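Local coordinates for protein apicoplast TIC22, putative (Plasmodium falciparum 3D7, PDB 4E6Z) that acts as an essential chaperone required for protein import into the apicoplast, probably as part of the TIC translocation machinery, at residues K167-S171 against L190-V194; R173-N177 against F214-D218; F195-L200 against L219-I223. One frame throughout, in Å; residues are numbered along the deposited sequence.

Interaction 1: residues K167-S171 against L190-V194; sequences KLISS and LMYPV
Tyr192 meets Leu168 and Ser170 because its CG stands anti to its own carbonyl carbon (chi1 -58°), which carries the ring toward strand 164-169, while Leu168, with CG anti to the backbone N (chi1 -177°), extends CD2 to it. The ring touches Leu168 along its CD1-CE1 side: Tyr192 CE1 lies 3.6 Å from Leu168 CD2. Leu168 O sits at the ring edge, near its plane, 3.4 Å from Tyr192 CE1. Ser170 OG comes at the same ring obliquely, 3.2 Å from Tyr192 CD1, and also packs 3.6 Å from Pro193 CD. No direct hydrogen bond joins the two segments; the polar link is a water. The water oxygen lies 2.9 Å from Ser170 OG and donates to Pro193 O over 3.1 Å, giving the buried Ser170 hydroxyl a hydrogen-bonding partner and linking it to the other segment. The segments thus meet where strand 164-169 ends and strand 193-203 begins, two strands that belong to different sheets. Strand 97-103 pairs with 164-169, Met243 of helix 243-247 packs on both Leu168 and Tyr192, and helix 172-179 covers Pro193 through Leu175 and Ala178.

Interaction 2: residues R173-N177 against F214-D218; sequences RQLQN and FDLED
A salt-bridge network and a buried amide join helix 172-179 to the start of helix 216-227, where Gln174 meets the backbone of Leu216 and the carboxylate of Glu217. Leu216 N donates to Gln174 OE1 over 2.9 Å in a nearly straight bond (174°). Asn177 ND2, about one helical turn on, donates to Gln174 OE1 over 3.1 Å, and the two donors reach it from opposite faces of the amide plane, neither on a lone pair. The other end of the amide is held as well: Gln174 NE2 donates to Glu217 OE2 in a short, bent bond (2.6 Å, 148°), the carboxylate being met from above its plane. Together these bonds probably hold the Gln174 amide in one rotation, its chain bending at chi2 (-50°) to face the second segment. Asp215 is the N-cap residue of helix 216-227, although its side chain makes no capping bond; the Gln174 carbonyl instead accepts from an N-H in the helix's first turn. Toward the exposed side, the Arg173 guanidinium reaches two acids. Glu217 OE1 lies over one face, 3.6 Å from Arg173 NH1, with the two planes stacked, so this bridge rests on charge alone. Asp215 OD2 lies at the guanidinium edge, 3.6 Å from Arg173 NH2, and also hydrogen-bonds Ser260. Beside the polar group, Asn177 CB packs against Leu216 CD2 at 3.8 Å.

Interaction 3: residues F195-L200 against L219-I223; sequences FYAENL and LKEAI
Leu219 sets CD2 against Phe195 and Tyr196, and CD1 between Ala197 and Leu200. With CG anti to the backbone N (chi1 171°), the side chain leaves the helix toward strand 193-203. Leu219 CD2 ends 3.6 Å from Phe195 CB and also approaches the backbone at Tyr196 N. Leu219 CD1 lies 3.9 Å from Ala197 CB, and Leu200 CD2 is 3.8 Å from Leu219 CD1. Phe195 offers only its CB here, for its ring leads away toward helix 172-179. Ala197, two residues on, points to the same side of the strand, and its CB also touches Ile223 CD1 at 4.0 Å. Ile223 reaches it by an extended chain, chi2 169°, that sends CD1 back to the strand. A type I beta turn from Ala197 to Leu200 brings that leucine round to face the helix. Leu200 and Leu219 lie alongside one another, running in opposing senses, and Leu200 CD2 also packs 4.1 Å from Ala222 CB. The side-chain contacts are all apolar, and no hydrogen bond crosses. The axes of strand 195-197 and helix 219-223 run nearly parallel, 17° apart and 9.0 Å at closest approach. Phe213 of strand 208-213 and Ile238 of strand 238-242 extend the apolar layer around Leu219, an arrangement characteristic of two-layer packing of an amphipathic helix on one face of a mixed sheet.

How the interactions relate
Strand 193-203 connects the set: its beginning serves interaction 1 and its continuation interaction 3; the centres of interactions 1 and 3 lie about 19 Å apart. Interaction 2 is closer to both, its centre about 10 Å from that of interaction 1 and about 12 Å from that of interaction 3. Leu175 of helix 172-179 carries the first junction, its CD2 3.6 Å from Pro193 CD, joined by Val194 CG1 at 3.8 Å from Phe214 CE1. The Phe195 ring makes the second: its CE2 is 3.5 Å from both Gln174 OE1 and Phe214 O, so the aromatic borders the hydrogen-bonded amide. Helix 216-227 then runs from interaction 2 into interaction 3.

Interaction 1: residues K167-S171 against L190-V194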
loop_
_atom_site.group_PDB
_atom_site.type_symbol
_atom_site.label_atom_id
_atom_site.label_comp_id
_atom_site.label_asym_id
_atom_site.label_seq_id
_atom_site.Cartn_x
_atom_site.Cartn_y
_atom_site.Cartn_z
ATOM N N LYS A 167 -8.925 -8.410 -1.980
ATOM C CA LYS A 167 -8.971 -7.523 -0.819
ATOM C C LYS A 167 -7.613 -6.890 -0.528
ATOM O O LYS A 167 -6.642 -7.585 -0.232
ATOM C CB LYS A 167 -9.469 -8.291 0.405
ATOM C CG LYS A 167 -9.490 -7.491 1.690
ATOM C CD LYS A 167 -9.865 -8.372 2.873
ATOM C CE LYS A 167 -11.324 -8.792 2.814
ATOM N NZ LYS A 167 -12.241 -7.629 2.975
ATOM N N LEU A 168 -7.556 -5.565 -0.612
ATOM C CA LEU A 168 -6.322 -4.833 -0.349
ATOM C C LEU A 168 -6.179 -4.552 1.146
ATOM O O LEU A 168 -7.100 -4.034 1.776
ATOM C CB LEU A 168 -6.305 -3.525 -1.147
ATOM C CG LEU A 168 -5.057 -2.637 -1.081
ATOM C CD1 LEU A 168 -3.848 -3.330 -1.688
ATOM C CD2 LEU A 168 -5.317 -1.310 -1.781
ATOM N N ILE A 169 -5.025 -4.898 1.707
ATOM C CA ILE A 169 -4.760 -4.681 3.126
ATOM C C ILE A 169 -3.677 -3.628 3.362
ATOM O O ILE A 169 -2.500 -3.872 3.088
ATOM C CB ILE A 169 -4.298 -5.983 3.810
ATOM C CG1 ILE A 169 -5.216 -7.147 3.433
ATOM C CG2 ILE A 169 -4.232 -5.792 5.321
ATOM C CD1 ILE A 169 -6.657 -6.932 3.826
ATOM N N SER A 170 -4.069 -2.467 3.886
ATOM C CA SER A 170 -3.102 -1.427 4.225
ATOM C C SER A 170 -2.128 -1.922 5.285
ATOM O O SER A 170 -2.433 -2.845 6.030
ATOM C CB SER A 170 -3.804 -0.156 4.720
ATOM O OG SER A 170 -4.443 0.530 3.661
ATOM N N SER A 171 -0.952 -1.306 5.343
ATOM C CA SER A 171 0.032 -1.633 6.365
ATOM C C SER A 171 -0.595 -1.566 7.749
ATOM O O SER A 171 -1.162 -0.543 8.135
ATOM C CB SER A 171 1.221 -0.674 6.292
ATOM O OG SER A 171 2.116 -0.890 7.372
ATOM N N LEU A 190 -11.575 5.382 8.418
ATOM C CA LEU A 190 -10.171 5.157 8.084
ATOM C C LEU A 190 -10.029 3.923 7.198
ATOM O O LEU A 190 -10.324 2.806 7.626
ATOM C CB LEU A 190 -9.328 4.994 9.348
ATOM C CG LEU A 190 -7.874 4.579 9.104
ATOM C CD1 LEU A 190 -7.148 5.613 8.251
ATOM C CD2 LEU A 190 -7.146 4.346 10.420
HETATM N N MSE A 191 -9.579 4.128 5.965
HETATM C CA MSE A 191 -9.527 3.046 4.990
HETATM C C MSE A 191 -8.111 2.712 4.530
HETATM O O MSE A 191 -7.488 1.774 5.033
HETATM C CB MSE A 191 -10.412 3.375 3.785
HETATM C CG MSE A 191 -11.879 3.014 3.968
HETATM SE SE MSE A 191 -12.236 1.108 3.714
HETATM C CE MSE A 191 -11.490 0.398 5.377
ATOM N N TYR A 192 -7.617 3.473 3.561
ATOM C CA TYR A 192 -6.288 3.240 3.010
ATOM C C TYR A 192 -5.427 4.478 3.198
ATOM O O TYR A 192 -5.288 5.296 2.288
ATOM C CB TYR A 192 -6.378 2.867 1.534
ATOM C CG TYR A 192 -7.213 1.636 1.272
ATOM C CD1 TYR A 192 -6.650 0.369 1.322
ATOM C CD2 TYR A 192 -8.565 1.741 0.981
ATOM C CE1 TYR A 192 -7.413 -0.763 1.084
ATOM C CE2 TYR A 192 -9.335 0.616 0.739
ATOM C CZ TYR A 192 -8.753 -0.634 0.791
ATOM O OH TYR A 192 -9.516 -1.753 0.555
ATOM N N PRO A 193 -4.841 4.612 4.392
ATOM C CA PRO A 193 -4.109 5.815 4.797
ATOM C C PRO A 193 -2.865 6.122 3.956
ATOM O O PRO A 193 -2.086 5.235 3.602
ATOM C CB PRO A 193 -3.706 5.504 6.246
ATOM C CG PRO A 193 -3.734 4.008 6.338
ATOM C CD PRO A 193 -4.859 3.587 5.450
ATOM N N VAL A 194 -2.710 7.398 3.627
ATOM C CA VAL A 194 -1.439 7.936 3.164
ATOM C C VAL A 194 -1.227 9.244 3.918
ATOM O O VAL A 194 -2.193 9.902 4.302
ATOM C CB VAL A 194 -1.405 8.159 1.635
ATOM C CG1 VAL A 194 -1.241 6.825 0.908
ATOM C CG2 VAL A 194 -2.664 8.864 1.170
HETATM O O HOH W 1 -2.569 2.392 2.496
#

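Interaction 2: residues R173-N177 against F214-D218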
loop_
_atom_site.group_PDB
_atom_site.type_symbol
_atom_site.label_atom_id
_atom_site.label_comp_id
_atom_site.label_asym_id
_atom_site.label_seq_id
_atom_site.Cartn_x
_atom_site.Cartn_y
_atom_site.Cartn_z
ATOM N N ARG A 173 0.805 -1.370 10.580
ATOM C CA ARG A 173 1.501 -0.382 11.394
ATOM C C ARG A 173 1.129 1.061 11.014
ATOM O O ARG A 173 1.108 1.945 11.865
ATOM C CB ARG A 173 3.015 -0.595 11.288
ATOM C CG ARG A 173 3.841 0.355 12.134
ATOM C CD ARG A 173 5.331 0.145 11.909
ATOM N NE ARG A 173 5.712 0.372 10.518
ATOM C CZ ARG A 173 6.964 0.548 10.101
ATOM N NH1 ARG A 173 7.964 0.534 10.972
ATOM N NH2 ARG A 173 7.212 0.746 8.813
ATOM N N GLN A 174 0.841 1.297 9.738
ATOM C CA GLN A 174 0.462 2.631 9.289
ATOM C C GLN A 174 -0.989 2.959 9.640
ATOM O O GLN A 174 -1.319 4.114 9.907
ATOM C CB GLN A 174 0.709 2.803 7.786
ATOM C CG GLN A 174 2.156 2.576 7.364
ATOM C CD GLN A 174 3.150 3.360 8.209
ATOM O OE1 GLN A 174 2.913 4.517 8.562
ATOM N NE2 GLN A 174 4.270 2.729 8.538
ATOM N N LEU A 175 -1.854 1.949 9.642
ATOM C CA LEU A 175 -3.237 2.142 10.067
ATOM C C LEU A 175 -3.270 2.594 11.515
ATOM O O LEU A 175 -4.078 3.441 11.896
ATOM C CB LEU A 175 -4.045 0.858 9.903
ATOM C CG LEU A 175 -4.601 0.579 8.506
ATOM C CD1 LEU A 175 -4.992 -0.898 8.362
ATOM C CD2 LEU A 175 -5.785 1.496 8.230
ATOM N N GLN A 176 -2.383 2.025 12.320
ATOM C CA GLN A 176 -2.244 2.451 13.700
ATOM C C GLN A 176 -1.703 3.877 13.783
ATOM O O GLN A 176 -2.226 4.707 14.526
ATOM C CB GLN A 176 -1.334 1.499 14.472
ATOM C CG GLN A 176 -1.267 1.811 15.955
ATOM C CD GLN A 176 -2.643 1.897 16.599
ATOM O OE1 GLN A 176 -3.352 0.892 16.728
ATOM N NE2 GLN A 176 -3.026 3.103 17.013
ATOM N N ASN A 177 -0.648 4.154 13.023
ATOM C CA ASN A 177 -0.054 5.487 12.989
ATOM C C ASN A 177 -1.071 6.561 12.613
ATOM O O ASN A 177 -1.017 7.686 13.111
ATOM C CB ASN A 177 1.124 5.521 12.012
ATOM C CG ASN A 177 2.347 4.807 12.548
ATOM O OD1 ASN A 177 2.475 4.595 13.748
ATOM N ND2 ASN A 177 3.260 4.442 11.659
ATOM N N PHE A 214 3.186 6.543 2.047
ATOM C CA PHE A 214 2.526 5.382 2.625
ATOM C C PHE A 214 3.018 5.143 4.049
ATOM O O PHE A 214 2.237 4.784 4.925
ATOM C CB PHE A 214 2.711 4.137 1.748
ATOM C CG PHE A 214 1.745 4.069 0.602
ATOM C CD1 PHE A 214 0.536 3.403 0.735
ATOM C CD2 PHE A 214 2.030 4.695 -0.599
ATOM C CE1 PHE A 214 -0.364 3.349 -0.318
ATOM C CE2 PHE A 214 1.135 4.648 -1.652
ATOM C CZ PHE A 214 -0.065 3.977 -1.511
ATOM N N ASP A 215 4.310 5.357 4.275
ATOM C CA ASP A 215 4.878 5.236 5.613
ATOM C C ASP A 215 5.030 6.592 6.298
ATOM O O ASP A 215 5.686 7.494 5.775
ATOM C CB ASP A 215 6.223 4.509 5.574
ATOM C CG ASP A 215 6.073 3.014 5.331
ATOM O OD1 ASP A 215 4.987 2.590 4.878
ATOM O OD2 ASP A 215 7.040 2.267 5.596
ATOM N N LEU A 216 4.411 6.724 7.466
ATOM C CA LEU A 216 4.535 7.926 8.272
ATOM C C LEU A 216 6.005 8.255 8.512
ATOM O O LEU A 216 6.420 9.406 8.393
ATOM C CB LEU A 216 3.815 7.755 9.612
ATOM C CG LEU A 216 4.014 8.899 10.617
ATOM C CD1 LEU A 216 3.627 10.240 10.008
ATOM C CD2 LEU A 216 3.235 8.652 11.902
ATOM N N GLU A 217 6.788 7.233 8.844
ATOM C CA GLU A 217 8.199 7.421 9.161
ATOM C C GLU A 217 9.001 7.990 7.986
ATOM O O GLU A 217 10.003 8.679 8.190
ATOM C CB GLU A 217 8.824 6.122 9.686
ATOM C CG GLU A 217 8.147 4.842 9.193
ATOM C CD GLU A 217 6.912 4.464 10.002
ATOM O OE1 GLU A 217 7.061 3.968 11.141
ATOM O OE2 GLU A 217 5.789 4.650 9.490
ATOM N N ASP A 218 8.556 7.711 6.763
ATOM C CA ASP A 218 9.172 8.311 5.579
ATOM C C ASP A 218 8.854 9.806 5.516
ATOM O O ASP A 218 9.714 10.618 5.180
ATOM C CB ASP A 218 8.693 7.621 4.300
ATOM C CG ASP A 218 9.254 6.211 4.141
ATOM O OD1 ASP A 218 10.270 5.881 4.795
ATOM O OD2 ASP A 218 8.680 5.434 3.350
#

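Interaction 3: residues F195-L200 against L219-I223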
loop_
_atom_site.group_PDB
_atom_site.type_symbol
_atom_site.label_atom_id
_atom_site.label_comp_id
_atom_site.label_asym_id
_atom_site.label_seq_id
_atom_site.Cartn_x
_atom_site.Cartn_y
_atom_site.Cartn_z
ATOM N N PHE A 195 0.031 9.603 4.148
ATOM C CA PHE A 195 0.360 10.761 4.971
ATOM C C PHE A 195 0.994 11.884 4.153
ATOM O O PHE A 195 1.734 11.630 3.204
ATOM C CB PHE A 195 1.316 10.348 6.095
ATOM C CG PHE A 195 0.821 9.192 6.919
ATOM C CD1 PHE A 195 0.099 9.410 8.083
ATOM C CD2 PHE A 195 1.078 7.887 6.531
ATOM C CE1 PHE A 195 -0.360 8.347 8.840
ATOM C CE2 PHE A 195 0.627 6.819 7.288
ATOM C CZ PHE A 195 -0.092 7.049 8.444
ATOM N N TYR A 196 0.706 13.127 4.527
ATOM C CA TYR A 196 1.371 14.268 3.901
ATOM C C TYR A 196 1.520 15.443 4.864
ATOM O O TYR A 196 0.842 15.508 5.891
ATOM C CB TYR A 196 0.643 14.703 2.625
ATOM C CG TYR A 196 -0.563 15.583 2.856
ATOM C CD1 TYR A 196 -0.480 16.960 2.695
ATOM C CD2 TYR A 196 -1.783 15.039 3.229
ATOM C CE1 TYR A 196 -1.577 17.774 2.905
ATOM C CE2 TYR A 196 -2.887 15.844 3.441
ATOM C CZ TYR A 196 -2.780 17.211 3.278
ATOM O OH TYR A 196 -3.881 18.013 3.489
ATOM N N ALA A 197 2.417 16.364 4.524
ATOM C CA ALA A 197 2.663 17.549 5.338
ATOM C C ALA A 197 2.303 18.819 4.573
ATOM O O ALA A 197 2.541 18.922 3.367
ATOM C CB ALA A 197 4.113 17.591 5.791
ATOM N N GLU A 198 1.737 19.782 5.293
ATOM C CA GLU A 198 1.240 21.028 4.712
ATOM C C GLU A 198 2.245 21.772 3.836
ATOM O O GLU A 198 1.950 22.127 2.692
ATOM C CB GLU A 198 0.767 21.964 5.825
ATOM C CG GLU A 198 -0.393 21.426 6.638
ATOM C CD GLU A 198 -1.728 21.590 5.937
ATOM O OE1 GLU A 198 -1.875 21.096 4.797
ATOM O OE2 GLU A 198 -2.634 22.212 6.531
ATOM N N ASN A 199 3.428 22.021 4.382
ATOM C CA ASN A 199 4.388 22.900 3.722
ATOM C C ASN A 199 5.545 22.155 3.070
ATOM O O ASN A 199 6.640 22.696 2.923
ATOM C CB ASN A 199 4.916 23.930 4.722
ATOM C CG ASN A 199 3.821 24.837 5.257
ATOM O OD1 ASN A 199 3.267 25.657 4.525
ATOM N ND2 ASN A 199 3.499 24.689 6.538
ATOM N N LEU A 200 5.290 20.912 2.675
ATOM C CA LEU A 200 6.320 20.052 2.100
ATOM C C LEU A 200 6.056 19.774 0.621
ATOM O O LEU A 200 4.939 19.431 0.234
ATOM C CB LEU A 200 6.395 18.731 2.870
ATOM C CG LEU A 200 7.502 17.770 2.439
ATOM C CD1 LEU A 200 8.866 18.393 2.688
ATOM C CD2 LEU A 200 7.376 16.450 3.174
ATOM N N LEU A 219 7.611 10.154 5.834
ATOM C CA LEU A 219 7.179 11.543 5.865
ATOM C C LEU A 219 7.975 12.333 6.894
ATOM O O LEU A 219 8.567 13.364 6.574
ATOM C CB LEU A 219 5.680 11.638 6.172
ATOM C CG LEU A 219 5.146 13.051 6.439
ATOM C CD1 LEU A 219 5.407 13.961 5.253
ATOM C CD2 LEU A 219 3.660 13.025 6.778
ATOM N N LYS A 220 7.986 11.845 8.131
ATOM C CA LYS A 220 8.731 12.492 9.205
ATOM C C LYS A 220 10.207 12.624 8.855
ATOM O O LYS A 220 10.880 13.557 9.292
ATOM C CB LYS A 220 8.563 11.727 10.520
ATOM C CG LYS A 220 7.202 11.917 11.170
ATOM C CD LYS A 220 7.080 11.145 12.474
ATOM C CE LYS A 220 5.725 11.394 13.128
ATOM N NZ LYS A 220 5.484 10.521 14.316
ATOM N N GLU A 221 10.705 11.686 8.061
ATOM C CA GLU A 221 12.099 11.708 7.655
ATOM C C GLU A 221 12.335 12.815 6.635
ATOM O O GLU A 221 13.377 13.470 6.649
ATOM C CB GLU A 221 12.507 10.352 7.080
ATOM C CG GLU A 221 13.984 10.046 7.219
ATOM C CD GLU A 221 14.246 8.574 7.475
ATOM O OE1 GLU A 221 15.254 8.259 8.143
ATOM O OE2 GLU A 221 13.439 7.734 7.021
ATOM N N ALA A 222 11.357 13.024 5.758
ATOM C CA ALA A 222 11.452 14.055 4.729
ATOM C C ALA A 222 11.276 15.452 5.332
ATOM O O ALA A 222 11.812 16.437 4.823
ATOM C CB ALA A 222 10.425 13.806 3.631
ATOM N N ILE A 223 10.515 15.522 6.418
ATOM C CA ILE A 223 10.312 16.766 7.142
ATOM C C ILE A 223 11.600 17.198 7.834
ATOM O O ILE A 223 11.994 18.359 7.761
ATOM C CB ILE A 223 9.190 16.627 8.188
ATOM C CG1 ILE A 223 7.831 16.529 7.494
ATOM C CG2 ILE A 223 9.210 17.799 9.147
ATOM C CD1 ILE A 223 6.695 16.130 8.416
#